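PDB 4E8O: Aac(6')-Ih protein from Acinetobacter baumannii, which is a GNAT-superfamily enzyme that probably acetylates the 6'-amino group of aminoglycoside antibiotics with acetyl coenzyme A, conferring resistance to them. Local coordinates for residues D34-R39 with D45-H50; Q74-L79 with S111-G116; G116-V121 with Q149-H154. All coordinates share one frame; numbering follows the deposited sequence.

Contact 1: residues D34-R39 with D45-H50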
# COMPACT_ATOMS: atom_id res chain seq x y z
N ASP B 34 21.70 18.62 -5.44
CA ASP B 34 22.14 17.34 -6.00
C ASP B 34 21.02 16.31 -5.96
O ASP B 34 20.89 15.48 -6.87
CB ASP B 34 23.35 16.80 -5.24
CG ASP B 34 24.58 17.66 -5.41
OD1 ASP B 34 24.73 18.30 -6.47
OD2 ASP B 34 25.41 17.67 -4.47
N TRP B 35 20.22 16.35 -4.90
CA TRP B 35 19.11 15.43 -4.70
C TRP B 35 18.01 15.74 -5.71
O TRP B 35 17.45 14.82 -6.33
CB TRP B 35 18.57 15.56 -3.28
CG TRP B 35 17.48 14.57 -2.91
CD1 TRP B 35 17.08 13.48 -3.64
CD2 TRP B 35 16.66 14.60 -1.74
NE1 TRP B 35 16.06 12.83 -2.98
CE2 TRP B 35 15.79 13.49 -1.81
CE3 TRP B 35 16.58 15.44 -0.63
CZ2 TRP B 35 14.84 13.22 -0.82
CZ3 TRP B 35 15.65 15.17 0.36
CH2 TRP B 35 14.79 14.07 0.25
N LEU B 36 17.71 17.02 -5.88
CA LEU B 36 16.66 17.47 -6.81
C LEU B 36 16.99 17.10 -8.25
O LEU B 36 16.13 16.62 -8.99
CB LEU B 36 16.47 18.99 -6.69
CG LEU B 36 15.49 19.64 -7.67
CD1 LEU B 36 14.09 19.13 -7.42
CD2 LEU B 36 15.52 21.16 -7.57
N ALA B 37 18.24 17.34 -8.65
CA ALA B 37 18.69 17.07 -10.01
C ALA B 37 18.48 15.62 -10.45
O ALA B 37 18.13 15.36 -11.60
CB ALA B 37 20.15 17.47 -10.17
N LEU B 38 18.71 14.68 -9.53
CA LEU B 38 18.48 13.27 -9.81
C LEU B 38 17.01 12.90 -9.63
O LEU B 38 16.47 12.10 -10.40
CB LEU B 38 19.35 12.39 -8.92
CG LEU B 38 20.86 12.50 -9.15
CD1 LEU B 38 21.62 11.59 -8.21
CD2 LEU B 38 21.18 12.15 -10.59
N ARG B 39 16.37 13.48 -8.62
CA ARG B 39 14.97 13.21 -8.31
C ARG B 39 14.07 13.60 -9.47
O ARG B 39 13.05 12.94 -9.72
CB ARG B 39 14.55 13.97 -7.05
CG ARG B 39 13.40 13.34 -6.29
CD ARG B 39 13.17 14.05 -4.96
NE ARG B 39 12.37 13.25 -4.04
CZ ARG B 39 11.10 13.48 -3.75
NH1 ARG B 39 10.46 14.51 -4.29
NH2 ARG B 39 10.46 12.69 -2.90
N ASP B 45 8.66 16.47 -12.16
CA ASP B 45 7.57 17.24 -11.56
C ASP B 45 8.02 18.67 -11.27
O ASP B 45 9.18 19.02 -11.45
CB ASP B 45 7.08 16.58 -10.27
CG ASP B 45 5.63 16.91 -9.95
OD1 ASP B 45 5.10 17.91 -10.49
OD2 ASP B 45 5.01 16.18 -9.15
N HIS B 46 7.07 19.48 -10.81
CA HIS B 46 7.36 20.86 -10.49
C HIS B 46 8.38 20.97 -9.35
O HIS B 46 8.34 20.21 -8.38
CB HIS B 46 6.07 21.63 -10.20
CG HIS B 46 5.21 21.82 -11.41
ND1 HIS B 46 5.65 21.54 -12.69
CD2 HIS B 46 3.93 22.24 -11.54
CE1 HIS B 46 4.69 21.80 -13.55
NE2 HIS B 46 3.63 22.23 -12.89
N GLU B 47 9.32 21.90 -9.52
CA GLU B 47 10.45 22.06 -8.60
C GLU B 47 10.02 22.29 -7.15
O GLU B 47 10.61 21.73 -6.22
CB GLU B 47 11.35 23.22 -9.07
CG GLU B 47 12.71 23.29 -8.37
CD GLU B 47 13.65 24.27 -9.05
OE1 GLU B 47 13.27 24.81 -10.11
OE2 GLU B 47 14.75 24.52 -8.52
N ASP B 48 9.00 23.13 -6.96
CA ASP B 48 8.50 23.43 -5.62
C ASP B 48 7.80 22.24 -4.96
O ASP B 48 7.89 22.09 -3.74
CB ASP B 48 7.57 24.65 -5.66
CG ASP B 48 7.21 25.15 -4.28
OD1 ASP B 48 8.11 25.67 -3.58
OD2 ASP B 48 6.03 25.04 -3.89
N VAL B 49 7.12 21.42 -5.75
CA VAL B 49 6.50 20.19 -5.23
C VAL B 49 7.58 19.26 -4.69
O VAL B 49 7.45 18.71 -3.59
CB VAL B 49 5.69 19.45 -6.31
CG1 VAL B 49 5.21 18.10 -5.79
CG2 VAL B 49 4.50 20.29 -6.77
N HIS B 50 8.63 19.06 -5.47
CA HIS B 50 9.79 18.27 -5.04
C HIS B 50 10.37 18.81 -3.73
O HIS B 50 10.45 18.09 -2.73
CB HIS B 50 10.88 18.30 -6.12
CG HIS B 50 10.70 17.27 -7.20
ND1 HIS B 50 10.83 15.92 -6.96
CD2 HIS B 50 10.46 17.40 -8.53
CE1 HIS B 50 10.65 15.25 -8.09
NE2 HIS B 50 10.43 16.13 -9.06
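E47 and H50, in the first turn of helix 47-57, meet L36 and R39 of helix 32-42. The two helices are the consecutive pair that joins the first and second strands of the GNAT N-acetyltransferase fold, and this contact lies next to the short connection between them. At the start of the second segment, D45 contributes its backbone: its carbonyl O lies in the plane of the H50 ring, at the edge, 3.6 Å from H50 CD2. H46 follows as the N-cap residue, and its carbonyl takes the backbone N-H of H50. E47, on the exposed side, runs its extended chain at about a right angle to L36, so that E47 CG lies 3.6 Å from L36 CD2 and the carboxylate brushes the same methyl. L36 holds CG anti to its backbone nitrogen (chi1 176°) and parts its methyls between two partners, CD2 going to E47 and CD1 reaching H50 CB at 3.6 Å. The buried H50 ring has a polar partner at each nitrogen: NE2 makes a weak hydrogen bond to the carbonyl O of W43, in the connection, and ND1 accepts from R39 across the contact. R39 CG also lies against the ring, 3.7 Å from H50 ND1. Salt bridges from NE to E80 on strand 75-84 and from NH1 to E53 also hold the guanidinium, which stands nearly perpendicular to the imidazole (80°). The R39 NH1 to H50 ND1 bond, tilted from both planes, is 3.0 Å long and bent, with 142° at the hydrogen.

Contact 2: residues Q74-L79 with S111-G116; sequences QAIAML and SGIATG
I113 of helix 113-127 directs its CG2 methyl at two neighbouring residues of strand 75-84, touching I76 CD1 at 4.3 Å and lying 4.4 Å from the CB of A77. These loose apolar contacts are buried and involve no hydrogen bond between the segments. I76 and A77 can both face the helix because the strand is kinked here. I76 has a nearly helical psi of -7°, and both residues bond through their backbones to A68 of the adjacent strand, as in a classic beta bulge. I113 itself is set at the helix start by G112, the N-cap residue, whose carbonyl receives weak bonds from the amides of T115 and G116. Residues S111 to A114 are the last four positions of an R-x-x-G-x-A sequence, the GNAT motif A loop, which in relatives binds the pyrophosphate of coenzyme A through backbone amides; a like role is probable here. G112 adopts a positive phi of 68° in that turn, and S111 OG is hydrogen-bonded to the carbonyl of Y108. Further out, M22 packs on both isoleucines, Y108 lies against I76, and V104 of strand 96-104 touches A77 and I113.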
# COMPACT_ATOMS: atom_id res chain seq x y z
N GLN B 74 30.41 14.39 -7.87
CA GLN B 74 29.24 14.29 -8.73
C GLN B 74 28.23 13.31 -8.14
O GLN B 74 28.57 12.16 -7.85
CB GLN B 74 29.62 13.84 -10.15
CG GLN B 74 30.54 14.79 -10.89
CD GLN B 74 30.01 16.21 -10.95
OE1 GLN B 74 30.65 17.14 -10.46
NE2 GLN B 74 28.85 16.38 -11.57
N ALA B 75 27.00 13.78 -7.93
CA ALA B 75 25.94 12.89 -7.46
C ALA B 75 25.45 12.06 -8.64
O ALA B 75 24.92 12.60 -9.61
CB ALA B 75 24.80 13.70 -6.87
N ILE B 76 25.63 10.74 -8.55
CA ILE B 76 25.33 9.86 -9.67
C ILE B 76 24.20 8.86 -9.39
O ILE B 76 23.77 8.15 -10.30
CB ILE B 76 26.60 9.12 -10.20
CG1 ILE B 76 27.34 8.39 -9.07
CG2 ILE B 76 27.53 10.09 -10.90
CD1 ILE B 76 26.82 6.99 -8.76
N ALA B 77 23.73 8.82 -8.15
CA ALA B 77 22.64 7.92 -7.76
C ALA B 77 21.93 8.39 -6.50
O ALA B 77 22.53 9.08 -5.67
CB ALA B 77 23.17 6.50 -7.57
N MET B 78 20.66 8.01 -6.36
CA MET B 78 19.88 8.34 -5.17
C MET B 78 18.93 7.20 -4.83
O MET B 78 18.55 6.42 -5.70
CB MET B 78 19.05 9.61 -5.40
CG MET B 78 18.13 9.54 -6.61
SD MET B 78 16.65 10.55 -6.45
CE MET B 78 15.56 9.42 -5.59
N LEU B 79 18.55 7.11 -3.56
CA LEU B 79 17.56 6.15 -3.10
C LEU B 79 16.69 6.81 -2.04
O LEU B 79 17.17 7.62 -1.24
CB LEU B 79 18.25 4.91 -2.50
CG LEU B 79 17.36 3.83 -1.89
CD1 LEU B 79 18.00 2.46 -2.04
CD2 LEU B 79 17.09 4.10 -0.42
N SER B 111 28.38 -0.75 -11.97
CA SER B 111 29.24 -0.60 -10.80
C SER B 111 28.62 -1.25 -9.57
O SER B 111 29.30 -1.48 -8.56
CB SER B 111 29.52 0.88 -10.52
OG SER B 111 28.32 1.57 -10.23
N GLY B 112 27.32 -1.53 -9.64
CA GLY B 112 26.62 -2.15 -8.54
C GLY B 112 26.50 -1.23 -7.34
O GLY B 112 26.47 -1.69 -6.19
N ILE B 113 26.43 0.07 -7.59
CA ILE B 113 26.21 1.04 -6.52
C ILE B 113 24.76 0.93 -6.04
O ILE B 113 24.44 1.27 -4.91
CB ILE B 113 26.53 2.48 -6.98
CG1 ILE B 113 26.46 3.46 -5.80
CG2 ILE B 113 25.59 2.92 -8.10
CD1 ILE B 113 27.46 3.17 -4.71
N ALA B 114 23.90 0.42 -6.91
CA ALA B 114 22.51 0.17 -6.56
C ALA B 114 22.42 -0.91 -5.49
O ALA B 114 21.58 -0.84 -4.60
CB ALA B 114 21.72 -0.21 -7.80
N THR B 115 23.28 -1.92 -5.59
CA THR B 115 23.37 -2.96 -4.57
C THR B 115 23.80 -2.36 -3.23
O THR B 115 23.22 -2.67 -2.18
CB THR B 115 24.36 -4.06 -4.98
OG1 THR B 115 23.85 -4.76 -6.12
CG2 THR B 115 24.58 -5.05 -3.84
N GLY B 116 24.80 -1.48 -3.28
CA GLY B 116 25.29 -0.81 -2.09
C GLY B 116 24.24 0.08 -1.43
O GLY B 116 24.18 0.17 -0.21

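Contact 3: residues G116-V121 with Q149-H154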
# COMPACT_ATOMS: atom_id res chain seq x y z
N GLY B 116 24.80 -1.48 -3.28
CA GLY B 116 25.29 -0.81 -2.09
C GLY B 116 24.24 0.08 -1.43
O GLY B 116 24.18 0.17 -0.21
N LEU B 117 23.43 0.74 -2.25
CA LEU B 117 22.38 1.61 -1.72
C LEU B 117 21.31 0.78 -1.00
O LEU B 117 20.90 1.12 0.11
CB LEU B 117 21.75 2.43 -2.85
CG LEU B 117 22.59 3.58 -3.41
CD1 LEU B 117 22.07 4.01 -4.78
CD2 LEU B 117 22.58 4.77 -2.47
N VAL B 118 20.89 -0.31 -1.64
CA VAL B 118 19.92 -1.23 -1.06
C VAL B 118 20.42 -1.78 0.28
O VAL B 118 19.66 -1.84 1.25
CB VAL B 118 19.62 -2.39 -2.03
CG1 VAL B 118 18.92 -3.54 -1.32
CG2 VAL B 118 18.78 -1.89 -3.20
N GLN B 119 21.69 -2.16 0.32
CA GLN B 119 22.30 -2.71 1.53
C GLN B 119 22.28 -1.73 2.70
O GLN B 119 22.22 -2.14 3.85
CB GLN B 119 23.74 -3.17 1.26
CG GLN B 119 23.84 -4.44 0.42
CD GLN B 119 25.26 -4.95 0.28
OE1 GLN B 119 25.60 -5.57 -0.73
NE2 GLN B 119 26.09 -4.70 1.29
N GLN B 120 22.34 -0.43 2.39
CA GLN B 120 22.29 0.59 3.44
C GLN B 120 20.90 0.70 4.05
O GLN B 120 20.76 0.99 5.23
CB GLN B 120 22.75 1.94 2.89
CG GLN B 120 24.25 2.02 2.60
CD GLN B 120 25.10 1.81 3.84
OE1 GLN B 120 24.86 2.41 4.89
NE2 GLN B 120 26.11 0.96 3.73
N VAL B 121 19.87 0.46 3.24
CA VAL B 121 18.49 0.46 3.74
C VAL B 121 18.27 -0.68 4.73
O VAL B 121 17.62 -0.50 5.76
CB VAL B 121 17.47 0.33 2.60
CG1 VAL B 121 16.05 0.46 3.13
CG2 VAL B 121 17.73 1.38 1.55
N GLN B 149 14.68 -7.73 -9.58
CA GLN B 149 15.20 -9.08 -9.43
C GLN B 149 16.72 -9.09 -9.37
O GLN B 149 17.31 -9.93 -8.69
CB GLN B 149 14.68 -9.99 -10.56
CG GLN B 149 13.15 -10.10 -10.60
CD GLN B 149 12.66 -10.99 -11.73
OE1 GLN B 149 13.39 -11.27 -12.68
NE2 GLN B 149 11.41 -11.43 -11.64
N ALA B 150 17.36 -8.14 -10.05
CA ALA B 150 18.81 -8.06 -10.06
C ALA B 150 19.34 -7.57 -8.71
O ALA B 150 20.53 -7.73 -8.41
CB ALA B 150 19.29 -7.16 -11.18
N LEU B 151 18.46 -6.98 -7.91
CA LEU B 151 18.81 -6.47 -6.59
C LEU B 151 18.45 -7.46 -5.47
O LEU B 151 18.67 -7.18 -4.29
CB LEU B 151 18.13 -5.12 -6.33
CG LEU B 151 18.64 -3.93 -7.15
CD1 LEU B 151 17.91 -2.65 -6.82
CD2 LEU B 151 20.13 -3.76 -6.94
N GLY B 152 17.91 -8.62 -5.84
CA GLY B 152 17.58 -9.64 -4.86
C GLY B 152 16.12 -9.66 -4.45
O GLY B 152 15.73 -10.46 -3.59
N PHE B 153 15.31 -8.79 -5.05
CA PHE B 153 13.87 -8.81 -4.80
C PHE B 153 13.23 -9.90 -5.66
O PHE B 153 13.69 -10.18 -6.77
CB PHE B 153 13.22 -7.46 -5.13
CG PHE B 153 13.63 -6.34 -4.20
CD1 PHE B 153 14.82 -5.65 -4.40
CD2 PHE B 153 12.80 -5.95 -3.16
CE1 PHE B 153 15.18 -4.61 -3.56
CE2 PHE B 153 13.16 -4.91 -2.31
CZ PHE B 153 14.35 -4.24 -2.51
N HIS B 154 12.17 -10.52 -5.14
CA HIS B 154 11.38 -11.46 -5.93
C HIS B 154 9.94 -10.95 -5.97
O HIS B 154 9.51 -10.25 -5.05
CB HIS B 154 11.45 -12.87 -5.36
CG HIS B 154 10.85 -13.01 -3.99
ND1 HIS B 154 11.56 -12.72 -2.84
CD2 HIS B 154 9.62 -13.40 -3.59
CE1 HIS B 154 10.78 -12.93 -1.79
NE2 HIS B 154 9.60 -13.35 -2.22
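V118 carries most of this apolar contact, spreading its two methyls between L151 and F153. CG2 meets L151 CD1 at 3.8 Å, the tightest approach between the segments, whereas CG1 lies obliquely to the F153 ring, 4.5 Å from CE1. The CB of V118 points at the other segment; with CG1 anti to the backbone nitrogen (chi1 165°) and CG2 beside it, the first methyl goes to F153 and the second to L151. L151 answers with CG turned anti to its own carbonyl carbon (chi1 -69°); its chain slants across V118, and CD1 is the branch that touches it. L151 also supports the aromatic ring from within its own segment, since its CB sits in the plane of the F153 ring, at the edge, 3.9 Å from F153 CD1. The two residues flank G152, the glycine of the Schellman motif at the end of helix 142-150. G152 leaves the helical conformation with a positive phi of 99°, and its amide binds the carbonyl of Q149 at 3.2 Å. The chain then turns into strand 154-165. In the GNAT fold this is the C-terminal helix-to-strand connection, here packed against helix 113-127, the helix that follows the coenzyme A loop in the family. F133 of strand 132-138 adjoins both sides of the contact: it touches V118 and V121, and its ring makes an edge-to-face pair with F153. A second edge-to-face pair joins F153 to H148 on the preceding helix, so the phenyl group is bounded by aromatic neighbours as well as by the valine. The same stretch reaches the dimer interface, where H154 enters an antiparallel ladder with a strand of the second subunit and F153 packs on K164 of that subunit.

How the contacts relate
Contacts 2 and 3 are buried and wholly apolar between their segments. They share G116 and use successive turns of helix 113-127, with L117 and V121 packing on A77 and L79 to join them. Contact 1 is only partly buried and lies across the chain's centre from contact 3, about 24 Å between centres. It alone has a hydrogen bond between its segments. Strand 75-84 is the common wall: A77 faces helix 113-127, while M78 and A75 pack against L38, R39 and D34 of helix 32-42, so the helix of contact 1 that carries D34 to R39 packs on the strand of contact 2. Contact 3 alone adjoins the second subunit.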